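Local coordinates for sugar ABC transporter substrate-binding protein, BlMnBP1 (Bifidobacterium animalis subsp. lactis ATCC 27673, PDB 6I5R) that binds manno-oligosaccharides such as mannobiose and probably hands them to the ABC transporter that supports growth on beta-mannan, at residues T38-N44 against I73-T79; K57-Y62 against S348-N353; N94-D99 against N326-S330; I143-T149 against I317-Y323. All coordinates share one frame; numbering follows the deposited sequence.

Contact 1: T38-N44 against I73-T79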
loop_
_atom_site.group_PDB
_atom_site.type_symbol
_atom_site.label_atom_id
_atom_site.label_comp_id
_atom_site.label_asym_id
_atom_site.label_seq_id
_atom_site.Cartn_x
_atom_site.Cartn_y
_atom_site.Cartn_z
ATOM N N THR A 38 -29.001 4.073 12.964
ATOM C CA THR A 38 -28.886 4.093 11.512
ATOM C C THR A 38 -28.047 2.905 11.058
ATOM O O THR A 38 -27.500 2.137 11.862
ATOM C CB THR A 38 -28.284 5.412 11.029
ATOM O OG1 THR A 38 -28.292 5.474 9.604
ATOM C CG2 THR A 38 -26.847 5.542 11.490
ATOM N N THR A 39 -27.939 2.793 9.741
ATOM C CA THR A 39 -27.129 1.785 9.088
ATOM C C THR A 39 -26.183 2.461 8.114
ATOM O O THR A 39 -26.586 3.342 7.353
ATOM C CB THR A 39 -28.011 0.798 8.348
ATOM O OG1 THR A 39 -28.873 0.139 9.276
ATOM C CG2 THR A 39 -27.164 -0.219 7.652
ATOM N N ILE A 40 -24.932 2.025 8.133
ATOM C CA ILE A 40 -23.917 2.527 7.222
ATOM C C ILE A 40 -23.344 1.358 6.445
ATOM O O ILE A 40 -23.266 0.232 6.945
ATOM C CB ILE A 40 -22.827 3.297 7.989
ATOM C CG1 ILE A 40 -22.170 2.406 9.032
ATOM C CG2 ILE A 40 -23.493 4.531 8.672
ATOM C CD1 ILE A 40 -20.970 3.063 9.762
ATOM N N THR A 41 -22.957 1.649 5.203
ATOM C CA THR A 41 -22.387 0.685 4.279
ATOM C C THR A 41 -20.903 1.002 4.187
ATOM O O THR A 41 -20.525 2.138 3.870
ATOM C CB THR A 41 -23.071 0.738 2.915
ATOM O OG1 THR A 41 -24.410 0.248 3.062
ATOM C CG2 THR A 41 -22.352 -0.163 1.911
ATOM N N PHE A 42 -20.079 -0.006 4.465
ATOM C CA PHE A 42 -18.623 0.104 4.559
ATOM C C PHE A 42 -18.039 -0.736 3.430
ATOM O O PHE A 42 -18.156 -1.958 3.456
ATOM C CB PHE A 42 -18.183 -0.379 5.941
ATOM C CG PHE A 42 -16.693 -0.614 6.095
ATOM C CD1 PHE A 42 -15.771 0.093 5.353
ATOM C CD2 PHE A 42 -16.225 -1.546 7.026
ATOM C CE1 PHE A 42 -14.431 -0.124 5.532
ATOM C CE2 PHE A 42 -14.866 -1.766 7.201
ATOM C CZ PHE A 42 -13.978 -1.055 6.444
ATOM N N MET A 43 -17.496 -0.078 2.402
ATOM C CA MET A 43 -16.890 -0.773 1.269
ATOM C C MET A 43 -15.396 -0.945 1.540
ATOM O O MET A 43 -14.708 0.022 1.873
ATOM C CB MET A 43 -17.078 0.019 -0.024
ATOM C CG MET A 43 -18.508 0.218 -0.508
ATOM S SD MET A 43 -18.446 1.249 -2.012
ATOM C CE MET A 43 -17.338 0.321 -3.034
ATOM N N ASN A 44 -14.882 -2.162 1.393
ATOM C CA ASN A 44 -13.429 -2.325 1.507
ATOM C C ASN A 44 -12.952 -3.470 0.619
ATOM O O ASN A 44 -13.735 -4.156 -0.042
ATOM C CB ASN A 44 -12.983 -2.511 2.968
ATOM C CG ASN A 44 -13.400 -3.826 3.545
ATOM O OD1 ASN A 44 -12.785 -4.850 3.290
ATOM N ND2 ASN A 44 -14.451 -3.809 4.331
ATOM N N ILE A 73 -25.830 1.423 15.678
ATOM C CA ILE A 73 -25.168 1.717 14.420
ATOM C C ILE A 73 -24.876 0.373 13.767
ATOM O O ILE A 73 -23.900 -0.307 14.113
ATOM C CB ILE A 73 -23.897 2.542 14.608
ATOM C CG1 ILE A 73 -24.220 3.931 15.132
ATOM C CG2 ILE A 73 -23.124 2.641 13.259
ATOM C CD1 ILE A 73 -23.002 4.786 15.374
ATOM N N THR A 74 -25.716 -0.002 12.813
ATOM C CA THR A 74 -25.535 -1.233 12.064
ATOM C C THR A 74 -24.571 -0.986 10.914
ATOM O O THR A 74 -24.758 -0.063 10.113
ATOM C CB THR A 74 -26.879 -1.751 11.538
ATOM O OG1 THR A 74 -27.705 -2.183 12.632
ATOM C CG2 THR A 74 -26.649 -2.891 10.543
ATOM N N VAL A 75 -23.554 -1.828 10.832
ATOM C CA VAL A 75 -22.510 -1.713 9.828
ATOM C C VAL A 75 -22.660 -2.854 8.833
ATOM O O VAL A 75 -22.529 -4.026 9.204
ATOM C CB VAL A 75 -21.118 -1.742 10.467
ATOM C CG1 VAL A 75 -20.052 -1.529 9.398
ATOM C CG2 VAL A 75 -21.005 -0.702 11.568
ATOM N N LYS A 76 -22.895 -2.510 7.569
ATOM C CA LYS A 76 -22.999 -3.499 6.496
ATOM C C LYS A 76 -21.727 -3.451 5.671
ATOM O O LYS A 76 -21.387 -2.391 5.142
ATOM C CB LYS A 76 -24.194 -3.209 5.602
ATOM C CG LYS A 76 -25.530 -3.402 6.301
ATOM C CD LYS A 76 -26.606 -2.822 5.443
ATOM C CE LYS A 76 -26.650 -3.530 4.093
ATOM N NZ LYS A 76 -27.898 -3.032 3.435
ATOM N N VAL A 77 -21.052 -4.586 5.539
ATOM C CA VAL A 77 -19.763 -4.643 4.848
ATOM C C VAL A 77 -19.991 -5.105 3.421
ATOM O O VAL A 77 -20.674 -6.114 3.188
ATOM C CB VAL A 77 -18.776 -5.578 5.562
ATOM C CG1 VAL A 77 -17.419 -5.523 4.880
ATOM C CG2 VAL A 77 -18.646 -5.202 6.994
ATOM N N GLN A 78 -19.374 -4.410 2.475
ATOM C CA GLN A 78 -19.328 -4.827 1.078
ATOM C C GLN A 78 -17.878 -4.927 0.615
ATOM O O GLN A 78 -17.116 -3.965 0.743
ATOM C CB GLN A 78 -20.069 -3.835 0.188
ATOM C CG GLN A 78 -21.528 -3.637 0.524
ATOM C CD GLN A 78 -22.217 -2.752 -0.498
ATOM O OE1 GLN A 78 -21.558 -2.093 -1.306
ATOM N NE2 GLN A 78 -23.535 -2.751 -0.494
ATOM N N THR A 79 -17.509 -6.076 0.064
ATOM C CA THR A 79 -16.153 -6.290 -0.412
ATOM C C THR A 79 -16.188 -6.728 -1.862
ATOM O O THR A 79 -17.089 -7.467 -2.272
ATOM C CB THR A 79 -15.439 -7.330 0.442
ATOM O OG1 THR A 79 -16.195 -8.549 0.446
ATOM C CG2 THR A 79 -15.288 -6.821 1.843
#
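Thr38 O takes the N-H of Thr74, the first of six backbone bonds that zip strands 38-44 and 73-79 into a parallel pair, their short axes 27° apart. Ile40 N, Phe42 N and Asn44 N answer to the carbonyls of Thr74, Lys76 and Gln78; the straightest bond runs from Lys76 N to Ile40 O, 2.8 Å. On one face the apolar groups pack: Ile40 CD1 lies 4.1 Å from Ile73 CG2 and 4.2 Å from Val75 CG2, while Val75 CG1 meets Phe42 CB. Asn44 ND2 rides above one face of the Phe42 ring and touches Val77 CG1 at 3.5 Å; Asn44 OD1 accepts from Arg46 N. The face with Thr39, Thr41, Lys76 and Gln78 is largely polar. Thr39 CG2, anti to its own N, is pressed against Lys76 CD at 3.5 Å, and Thr41 CG2 meets Gln78 CD at 3.5 Å. Gln78 OE1 accepts from Arg90 NH1, and with an alanine here Thr41 CG2 would probably lose the amide packed against it and Arg90 NH1 one acceptor. With connecting helix 59-69, whose Phe66 packs on Val75, the strands form a beta-alpha-beta unit; helix 331-346 touches Ile40 and Ile73, and strand 100-102 lies beside strand 38-44.

Contact 2: K57-Y62 against S348-N353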
loop_
_atom_site.group_PDB
_atom_site.type_symbol
_atom_site.label_atom_id
_atom_site.label_comp_id
_atom_site.label_asym_id
_atom_site.label_seq_id
_atom_site.Cartn_x
_atom_site.Cartn_y
_atom_site.Cartn_z
ATOM N N LYS A 57 -9.278 -12.531 12.767
ATOM C CA LYS A 57 -10.477 -11.807 13.194
ATOM C C LYS A 57 -11.150 -11.185 11.973
ATOM O O LYS A 57 -10.592 -10.283 11.344
ATOM C CB LYS A 57 -10.097 -10.746 14.222
ATOM C CG LYS A 57 -11.244 -10.111 14.993
ATOM C CD LYS A 57 -10.677 -9.119 16.001
ATOM C CE LYS A 57 -11.785 -8.373 16.725
ATOM N NZ LYS A 57 -12.740 -9.316 17.349
ATOM N N ASN A 58 -12.352 -11.641 11.636
ATOM C CA ASN A 58 -12.996 -11.175 10.411
ATOM C C ASN A 58 -13.877 -9.952 10.674
ATOM O O ASN A 58 -14.015 -9.462 11.800
ATOM C CB ASN A 58 -13.801 -12.291 9.739
ATOM C CG ASN A 58 -15.054 -12.722 10.534
ATOM O OD1 ASN A 58 -15.481 -12.058 11.490
ATOM N ND2 ASN A 58 -15.645 -13.858 10.121
ATOM N N TRP A 59 -14.491 -9.457 9.604
ATOM C CA TRP A 59 -15.279 -8.241 9.723
ATOM C C TRP A 59 -16.400 -8.417 10.730
ATOM O O TRP A 59 -16.659 -7.516 11.538
ATOM C CB TRP A 59 -15.851 -7.831 8.373
ATOM C CG TRP A 59 -14.811 -7.134 7.542
ATOM C CD1 TRP A 59 -14.440 -7.443 6.265
ATOM C CD2 TRP A 59 -13.995 -6.027 7.942
ATOM N NE1 TRP A 59 -13.461 -6.582 5.836
ATOM C CE2 TRP A 59 -13.157 -5.709 6.847
ATOM C CE3 TRP A 59 -13.895 -5.267 9.115
ATOM C CZ2 TRP A 59 -12.219 -4.672 6.891
ATOM C CZ3 TRP A 59 -12.957 -4.235 9.159
ATOM C CH2 TRP A 59 -12.128 -3.954 8.051
ATOM N N LYS A 60 -17.082 -9.565 10.690
ATOM C CA LYS A 60 -18.209 -9.780 11.590
ATOM C C LYS A 60 -17.780 -9.650 13.037
ATOM O O LYS A 60 -18.529 -9.114 13.872
ATOM C CB LYS A 60 -18.822 -11.159 11.381
ATOM C CG LYS A 60 -19.716 -11.338 10.189
ATOM C CD LYS A 60 -20.261 -12.748 10.216
ATOM C CE LYS A 60 -21.433 -12.926 9.289
ATOM N NZ LYS A 60 -21.125 -12.478 7.921
ATOM N N SER A 61 -16.584 -10.154 13.355
ATOM C CA SER A 61 -16.058 -10.096 14.718
ATOM C C SER A 61 -15.769 -8.661 15.144
ATOM O O SER A 61 -16.047 -8.280 16.296
ATOM C CB SER A 61 -14.799 -10.953 14.824
ATOM O OG SER A 61 -14.302 -10.971 16.150
ATOM N N TYR A 62 -15.186 -7.855 14.243
ATOM C CA TYR A 62 -14.970 -6.448 14.548
ATOM C C TYR A 62 -16.300 -5.727 14.743
ATOM O O TYR A 62 -16.464 -4.937 15.683
ATOM C CB TYR A 62 -14.198 -5.755 13.425
ATOM C CG TYR A 62 -12.740 -6.053 13.405
ATOM C CD1 TYR A 62 -11.903 -5.496 14.349
ATOM C CD2 TYR A 62 -12.188 -6.878 12.431
ATOM C CE1 TYR A 62 -10.552 -5.778 14.342
ATOM C CE2 TYR A 62 -10.843 -7.134 12.393
ATOM C CZ TYR A 62 -10.029 -6.593 13.363
ATOM O OH TYR A 62 -8.682 -6.859 13.363
ATOM N N SER A 348 -10.362 -0.894 17.651
ATOM C CA SER A 348 -10.661 -2.188 17.046
ATOM C C SER A 348 -9.551 -3.207 17.244
ATOM O O SER A 348 -9.826 -4.410 17.350
ATOM C CB SER A 348 -10.906 -2.039 15.546
ATOM O OG SER A 348 -9.752 -1.591 14.896
ATOM N N GLY A 349 -8.293 -2.771 17.181
ATOM C CA GLY A 349 -7.183 -3.699 17.074
ATOM C C GLY A 349 -6.844 -4.134 15.659
ATOM O O GLY A 349 -6.004 -5.028 15.489
ATOM N N PHE A 350 -7.477 -3.548 14.636
ATOM C CA PHE A 350 -7.213 -3.965 13.259
ATOM C C PHE A 350 -5.713 -3.953 12.945
ATOM O O PHE A 350 -5.168 -4.924 12.416
ATOM C CB PHE A 350 -7.993 -3.065 12.281
ATOM C CG PHE A 350 -7.754 -3.393 10.845
ATOM C CD1 PHE A 350 -6.716 -2.785 10.113
ATOM C CD2 PHE A 350 -8.531 -4.325 10.208
ATOM C CE1 PHE A 350 -6.477 -3.122 8.794
ATOM C CE2 PHE A 350 -8.281 -4.657 8.875
ATOM C CZ PHE A 350 -7.253 -4.039 8.176
ATOM N N ALA A 351 -5.024 -2.865 13.276
ATOM C CA ALA A 351 -3.610 -2.788 12.956
ATOM C C ALA A 351 -2.806 -3.872 13.674
ATOM O O ALA A 351 -1.943 -4.522 13.057
ATOM C CB ALA A 351 -3.091 -1.387 13.286
ATOM N N LYS A 352 -3.063 -4.089 14.971
ATOM C CA LYS A 352 -2.351 -5.140 15.700
ATOM C C LYS A 352 -2.589 -6.514 15.076
ATOM O O LYS A 352 -1.706 -7.377 15.115
ATOM C CB LYS A 352 -2.766 -5.097 17.183
ATOM C CG LYS A 352 -2.170 -6.153 18.072
ATOM C CD LYS A 352 -2.465 -5.872 19.574
ATOM C CE LYS A 352 -3.935 -6.053 19.933
ATOM N NZ LYS A 352 -4.272 -7.526 20.034
ATOM N N ASN A 353 -3.737 -6.706 14.431
ATOM C CA ASN A 353 -4.125 -8.043 13.973
ATOM C C ASN A 353 -3.672 -8.353 12.564
ATOM O O ASN A 353 -3.336 -9.505 12.250
ATOM C CB ASN A 353 -5.634 -8.173 14.124
ATOM C CG ASN A 353 -6.025 -8.227 15.545
ATOM O OD1 ASN A 353 -5.213 -8.640 16.371
ATOM N ND2 ASN A 353 -7.240 -7.794 15.873
HETATM O O HOH W 1 -6.475 -10.960 12.235
#
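Two helix starts meet where Tyr62, in the first turn of helix 59-69, reaches the beginning of helix 350-353. Asn58 caps the first helix by taking Ser61 N on OD1; ahead of the second, Ser348 OG accepts from Phe350 N in an ST turn and also bonds to Met344 O, and Gly349 holds the N-cap position at phi 86°, which suits glycine. Between them, Asn353 ND2 gives a nearly straight bond to Tyr62 OH, 3.0 Å, with the hydroxyl in the amide plane. Ser348 O meets the edge of the ring, 3.4 Å from Tyr62 CE1, and Phe350 CA sits 3.2 Å from Tyr62 OH. Lys57, extended as far as CE, lays CD over one face of that ring, 3.7 Å from Asn353 ND2, before NZ turns to Ser61 OG and a salt bridge with Asp65. A leucine in place of Tyr62 would probably leave Asn353 ND2 without its acceptor and open a gap beside Ser348. Trp59 CH2 meets Phe350 CE2 at 4.0 Å; the rings are nearly parallel (7°) but barely overlap. Beyond, Phe350 leans on Met344 of helix 331-346 and Asn145 of strand 139-155, and Trp59 stacks edge-to-face on Phe42 of strand 38-44.

Contact 3: N94-D99 against N326-S330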
loop_
_atom_site.group_PDB
_atom_site.type_symbol
_atom_site.label_atom_id
_atom_site.label_comp_id
_atom_site.label_asym_id
_atom_site.label_seq_id
_atom_site.Cartn_x
_atom_site.Cartn_y
_atom_site.Cartn_z
ATOM N N ASN A 94 -21.461 9.329 -7.702
ATOM C CA ASN A 94 -21.798 10.516 -6.923
ATOM C C ASN A 94 -23.182 10.434 -6.278
ATOM O O ASN A 94 -24.028 11.321 -6.453
ATOM C CB ASN A 94 -21.718 11.775 -7.791
ATOM C CG ASN A 94 -21.765 13.055 -6.979
ATOM O OD1 ASN A 94 -21.418 13.080 -5.798
ATOM N ND2 ASN A 94 -22.190 14.137 -7.612
ATOM N N ASN A 95 -23.388 9.391 -5.484
ATOM C CA ASN A 95 -24.677 9.138 -4.854
ATOM C C ASN A 95 -24.454 8.818 -3.374
ATOM O O ASN A 95 -23.405 9.115 -2.783
ATOM C CB ASN A 95 -25.415 8.071 -5.686
ATOM C CG ASN A 95 -24.711 6.730 -5.717
ATOM O OD1 ASN A 95 -23.942 6.396 -4.829
ATOM N ND2 ASN A 95 -24.984 5.947 -6.763
ATOM N N ASP A 96 -25.459 8.220 -2.734
ATOM C CA ASP A 96 -25.406 7.927 -1.306
ATOM C C ASP A 96 -25.452 6.425 -1.029
ATOM O O ASP A 96 -25.867 5.995 0.048
ATOM C CB ASP A 96 -26.529 8.657 -0.562
ATOM C CG ASP A 96 -27.906 8.299 -1.076
ATOM O OD1 ASP A 96 -27.994 7.428 -1.953
ATOM O OD2 ASP A 96 -28.926 8.867 -0.593
ATOM N N SER A 97 -24.997 5.616 -1.977
ATOM C CA SER A 97 -25.064 4.158 -1.852
ATOM C C SER A 97 -23.958 3.557 -1.009
ATOM O O SER A 97 -23.883 2.336 -0.899
ATOM C CB SER A 97 -24.988 3.519 -3.228
ATOM O OG SER A 97 -23.725 3.774 -3.806
ATOM N N TRP A 98 -23.047 4.366 -0.502
ATOM C CA TRP A 98 -21.966 3.906 0.354
ATOM C C TRP A 98 -21.794 4.993 1.395
ATOM O O TRP A 98 -22.140 6.144 1.156
ATOM C CB TRP A 98 -20.661 3.669 -0.429
ATOM C CG TRP A 98 -20.199 4.893 -1.132
ATOM C CD1 TRP A 98 -20.645 5.373 -2.336
ATOM C CD2 TRP A 98 -19.203 5.823 -0.678
ATOM N NE1 TRP A 98 -19.989 6.544 -2.650
ATOM C CE2 TRP A 98 -19.113 6.847 -1.643
ATOM C CE3 TRP A 98 -18.389 5.888 0.449
ATOM C CZ2 TRP A 98 -18.243 7.912 -1.514
ATOM C CZ3 TRP A 98 -17.516 6.950 0.573
ATOM C CH2 TRP A 98 -17.453 7.949 -0.407
ATOM N N ASP A 99 -21.281 4.627 2.540
ATOM C CA ASP A 99 -21.053 5.592 3.604
ATOM C C ASP A 99 -19.588 5.748 3.949
ATOM O O ASP A 99 -19.133 6.872 4.174
ATOM C CB ASP A 99 -21.830 5.160 4.842
ATOM C CG ASP A 99 -23.340 5.178 4.595
ATOM O OD1 ASP A 99 -23.917 6.293 4.530
ATOM O OD2 ASP A 99 -23.930 4.089 4.422
ATOM N N ASN A 326 -18.490 9.469 2.722
ATOM C CA ASN A 326 -19.214 10.052 1.594
ATOM C C ASN A 326 -19.836 11.398 1.981
ATOM O O ASN A 326 -20.710 11.449 2.855
ATOM C CB ASN A 326 -20.293 9.053 1.155
ATOM C CG ASN A 326 -20.978 9.423 -0.141
ATOM O OD1 ASN A 326 -20.785 10.495 -0.681
ATOM N ND2 ASN A 326 -21.824 8.510 -0.633
ATOM N N LYS A 327 -19.431 12.467 1.335
ATOM C CA LYS A 327 -20.035 13.728 1.683
ATOM C C LYS A 327 -21.523 13.803 1.318
ATOM O O LYS A 327 -22.220 14.655 1.799
ATOM C CB LYS A 327 -19.312 14.875 1.005
ATOM C CG LYS A 327 -19.229 14.713 -0.459
ATOM C CD LYS A 327 -20.546 14.964 -1.099
ATOM C CE LYS A 327 -20.396 15.520 -2.481
ATOM N NZ LYS A 327 -21.456 16.530 -2.740
ATOM N N ASN A 328 -21.989 12.910 0.464
ATOM C CA ASN A 328 -23.379 12.986 0.018
ATOM C C ASN A 328 -24.372 12.481 1.054
ATOM O O ASN A 328 -25.583 12.676 0.888
ATOM C CB ASN A 328 -23.578 12.171 -1.255
ATOM C CG ASN A 328 -22.852 12.749 -2.441
ATOM O OD1 ASN A 328 -22.684 13.945 -2.543
ATOM N ND2 ASN A 328 -22.472 11.895 -3.376
ATOM N N ILE A 329 -23.918 11.795 2.091
ATOM C CA ILE A 329 -24.871 11.146 2.976
ATOM C C ILE A 329 -25.341 12.105 4.066
ATOM O O ILE A 329 -24.780 13.193 4.252
ATOM C CB ILE A 329 -24.284 9.857 3.583
ATOM C CG1 ILE A 329 -23.229 10.191 4.655
ATOM C CG2 ILE A 329 -23.728 8.956 2.481
ATOM C CD1 ILE A 329 -22.455 9.007 5.119
ATOM N N SER A 330 -26.383 11.693 4.781
ATOM C CA SER A 330 -27.033 12.534 5.791
ATOM C C SER A 330 -26.068 12.854 6.925
ATOM O O SER A 330 -25.055 12.175 7.113
ATOM C CB SER A 330 -28.263 11.818 6.354
ATOM O OG SER A 330 -27.895 10.728 7.191
HETATM O O HOH W 2 -23.550 15.435 -4.841
#
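Asn326 lies flat on Trp98, and it opens a type I beta turn, Asn326 to Ile329, that leads from strand 314-325 towards helix 331-346. Its backbone N already bonds to Asp99 O. From there CB drops onto the indole in a CH-pi contact, 3.4 Å from the centroid of the six-membered ring and almost on the ring normal. CG, swung anti to the backbone N (chi1 -171°), continues over the same surface, 3.4 Å from Trp98 CZ2, with amide and ring planes only 7° apart. At the tip the work divides. OD1 turns back to accept Asn328 N, an Asx turn that braces the bend, while ND2 spends both protons on the loop after helix 83-93: one goes to Asn95 O at 2.7 Å, the other to Trp98 O at 3.0 Å. Nearby, Ile329 CG2 rests against Trp98 O, and Asp99 OD2 accepts from Thr41 N of strand 38-44. Asn95 O has a second donor, Asn328 ND2 at 3.0 Å, which also gives its other proton to Asn94 OD1, 2.9 Å away.

Contact 4: I143-T149 against I317-Y323. With BMA (beta-D-mannopyranose), chain B.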
loop_
_atom_site.group_PDB
_atom_site.type_symbol
_atom_site.label_atom_id
_atom_site.label_comp_id
_atom_site.label_asym_id
_atom_site.label_seq_id
_atom_site.Cartn_x
_atom_site.Cartn_y
_atom_site.Cartn_z
ATOM N N ILE A 143 -8.118 8.582 6.781
ATOM C CA ILE A 143 -7.340 8.036 7.887
ATOM C C ILE A 143 -6.878 6.638 7.487
ATOM O O ILE A 143 -7.688 5.812 7.059
ATOM C CB ILE A 143 -8.164 7.975 9.185
ATOM C CG1 ILE A 143 -8.730 9.366 9.522
ATOM C CG2 ILE A 143 -7.331 7.409 10.330
ATOM C CD1 ILE A 143 -9.410 9.459 10.890
ATOM N N ALA A 144 -5.590 6.359 7.659
ATOM C CA ALA A 144 -5.055 5.084 7.213
ATOM C C ALA A 144 -5.609 3.939 8.049
ATOM O O ALA A 144 -5.856 4.084 9.245
ATOM C CB ALA A 144 -3.526 5.099 7.290
ATOM N N ASN A 145 -5.814 2.788 7.393
ATOM C CA ASN A 145 -6.304 1.606 8.102
ATOM C C ASN A 145 -5.212 1.035 9.010
ATOM O O ASN A 145 -5.495 0.537 10.111
ATOM C CB ASN A 145 -6.816 0.552 7.102
ATOM C CG ASN A 145 -5.767 0.141 6.054
ATOM O OD1 ASN A 145 -4.664 0.657 6.023
ATOM N ND2 ASN A 145 -6.136 -0.813 5.190
ATOM N N ASN A 146 -3.963 1.074 8.546
ATOM C CA ASN A 146 -2.784 0.822 9.355
ATOM C C ASN A 146 -1.556 1.219 8.556
ATOM O O ASN A 146 -1.598 1.336 7.329
ATOM C CB ASN A 146 -2.685 -0.635 9.828
ATOM C CG ASN A 146 -2.715 -1.654 8.688
ATOM O OD1 ASN A 146 -2.982 -1.329 7.550
ATOM N ND2 ASN A 146 -2.481 -2.910 9.027
ATOM N N GLY A 147 -0.467 1.465 9.285
ATOM C CA GLY A 147 0.784 1.845 8.661
ATOM C C GLY A 147 1.512 0.591 8.220
ATOM O O GLY A 147 1.645 -0.367 8.984
ATOM N N VAL A 148 1.939 0.576 6.965
ATOM C CA VAL A 148 2.613 -0.579 6.407
ATOM C C VAL A 148 3.937 -0.109 5.837
ATOM O O VAL A 148 4.135 1.071 5.543
ATOM C CB VAL A 148 1.771 -1.259 5.316
ATOM C CG1 VAL A 148 0.541 -1.927 5.912
ATOM C CG2 VAL A 148 1.373 -0.227 4.234
ATOM N N THR A 149 4.862 -1.042 5.705
ATOM C CA THR A 149 6.056 -0.769 4.932
ATOM C C THR A 149 6.032 -1.641 3.689
ATOM O O THR A 149 5.217 -2.564 3.568
ATOM C CB THR A 149 7.311 -1.052 5.736
ATOM O OG1 THR A 149 7.175 -2.348 6.317
ATOM C CG2 THR A 149 7.499 0.018 6.812
ATOM N N ILE A 317 7.170 4.100 5.802
ATOM C CA ILE A 317 5.905 3.707 6.410
ATOM C C ILE A 317 4.816 4.582 5.832
ATOM O O ILE A 317 4.939 5.816 5.821
ATOM C CB ILE A 317 5.944 3.830 7.931
ATOM C CG1 ILE A 317 6.934 2.823 8.485
ATOM C CG2 ILE A 317 4.576 3.590 8.467
ATOM C CD1 ILE A 317 7.344 3.188 9.871
ATOM N N ALA A 318 3.763 3.944 5.341
ATOM C CA ALA A 318 2.692 4.656 4.680
ATOM C C ALA A 318 1.388 3.942 4.993
ATOM O O ALA A 318 1.379 2.822 5.519
ATOM C CB ALA A 318 2.944 4.768 3.171
ATOM N N GLY A 319 0.285 4.640 4.749
ATOM C CA GLY A 319 -1.000 4.008 4.842
ATOM C C GLY A 319 -1.156 2.983 3.737
ATOM O O GLY A 319 -0.703 3.181 2.611
ATOM N N ASP A 320 -1.792 1.871 4.075
ATOM C CA ASP A 320 -2.189 0.901 3.059
ATOM C C ASP A 320 -3.411 1.388 2.285
ATOM O O ASP A 320 -3.337 1.629 1.073
ATOM C CB ASP A 320 -2.457 -0.452 3.718
ATOM C CG ASP A 320 -3.099 -1.431 2.773
ATOM O OD1 ASP A 320 -2.477 -1.811 1.756
ATOM O OD2 ASP A 320 -4.218 -1.842 3.046
ATOM N N TYR A 321 -4.513 1.610 2.995
ATOM C CA TYR A 321 -5.768 2.110 2.450
ATOM C C TYR A 321 -6.420 2.966 3.526
ATOM O O TYR A 321 -6.420 2.590 4.701
ATOM C CB TYR A 321 -6.708 0.971 2.076
ATOM C CG TYR A 321 -6.808 0.657 0.602
ATOM C CD1 TYR A 321 -7.287 1.594 -0.304
ATOM C CD2 TYR A 321 -6.466 -0.596 0.123
ATOM C CE1 TYR A 321 -7.423 1.301 -1.632
ATOM C CE2 TYR A 321 -6.573 -0.892 -1.217
ATOM C CZ TYR A 321 -7.072 0.055 -2.095
ATOM O OH TYR A 321 -7.197 -0.251 -3.445
ATOM N N SER A 322 -6.948 4.122 3.139
ATOM C CA SER A 322 -7.499 5.049 4.111
ATOM C C SER A 322 -9.019 5.064 4.055
ATOM O O SER A 322 -9.609 4.994 2.974
ATOM C CB SER A 322 -6.972 6.461 3.874
ATOM O OG SER A 322 -5.599 6.522 4.206
ATOM N N TYR A 323 -9.637 5.190 5.229
ATOM C CA TYR A 323 -11.083 5.360 5.304
ATOM C C TYR A 323 -11.508 6.758 4.875
ATOM O O TYR A 323 -10.979 7.753 5.382
ATOM C CB TYR A 323 -11.578 5.156 6.713
ATOM C CG TYR A 323 -11.149 3.913 7.422
ATOM C CD1 TYR A 323 -11.790 2.708 7.189
ATOM C CD2 TYR A 323 -10.115 3.941 8.331
ATOM C CE1 TYR A 323 -11.421 1.583 7.839
ATOM C CE2 TYR A 323 -9.741 2.818 9.007
ATOM C CZ TYR A 323 -10.381 1.638 8.749
ATOM O OH TYR A 323 -10.014 0.530 9.420
HETATM C C1 BMA B . -5.046 -6.510 -1.316
HETATM C C2 BMA B . -5.081 -5.384 -2.392
HETATM C C3 BMA B . -3.935 -4.455 -2.134
HETATM C C4 BMA B . -3.859 -4.050 -0.665
HETATM C C5 BMA B . -3.811 -5.282 0.240
HETATM C C6 BMA B . -3.813 -4.903 1.708
HETATM O O2 BMA B . -6.238 -4.565 -2.242
HETATM O O3 BMA B . -3.994 -3.270 -2.935
HETATM O O4 BMA B . -2.678 -3.314 -0.486
HETATM O O5 BMA B . -4.994 -6.057 -0.016
HETATM O O6 BMA B . -5.044 -4.249 2.059
HETATM O O HOH W 3 -7.899 0.683 11.139
#
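Asp320, steadied by Asn145, grips one mannose of the bound mannobiose with both carboxylate oxygens: O4 of the sugar donates to OD1 and O6 to OD2, each at 2.7 Å. Its CG stands anti to the backbone N (chi1 170°), which carries the carboxylate to the sugar. Tyr321, also of the glycan pocket, brings its ring edge towards O2. In the next shell Asn145 ND2 gives a straight bond (178°) to Asp320 OD2, 3.1 Å, on the lone pair facing away from OD1, with amide and carboxylate planes 7° apart. The amide is fixed: Asn145 OD1 accepts Asn146 N at 2.7 Å and Tyr321 N at 3.2 Å, from opposite faces of its plane. This loop interrupts two antiparallel strand pairings. On one side Val148 and Ala318 exchange both backbone bonds; on the other Tyr323 N reaches Ile143 O at 2.7 Å. Outside, Tyr323 packs on Val341 of helix 331-346, Asn146 on Ala351 of helix 350-353, and Met102 of strand 100-102 lies against Asn145, Tyr321 and Tyr323.

In the fold
Contact 4 is the buried centre, its own centre about 7 Å from the centre of the chain, and the one of the four that grips sugar; contacts 1, 2 and 3 lie farther out and are only partly buried. Contacts 1 and 4 belong to the same sheet and meet where Phe42 packs on Tyr323, but one is a regular parallel pair and the other an antiparallel pair broken by a polar loop. Contact 2 shares helix 59-69 with the beta-alpha-beta unit of contact 1 and touches contact 4 through Phe350 and Asn145. Contact 3, loop on loop, relies on asparagine amides and joins contact 1 through the Asp99 bond to Thr41.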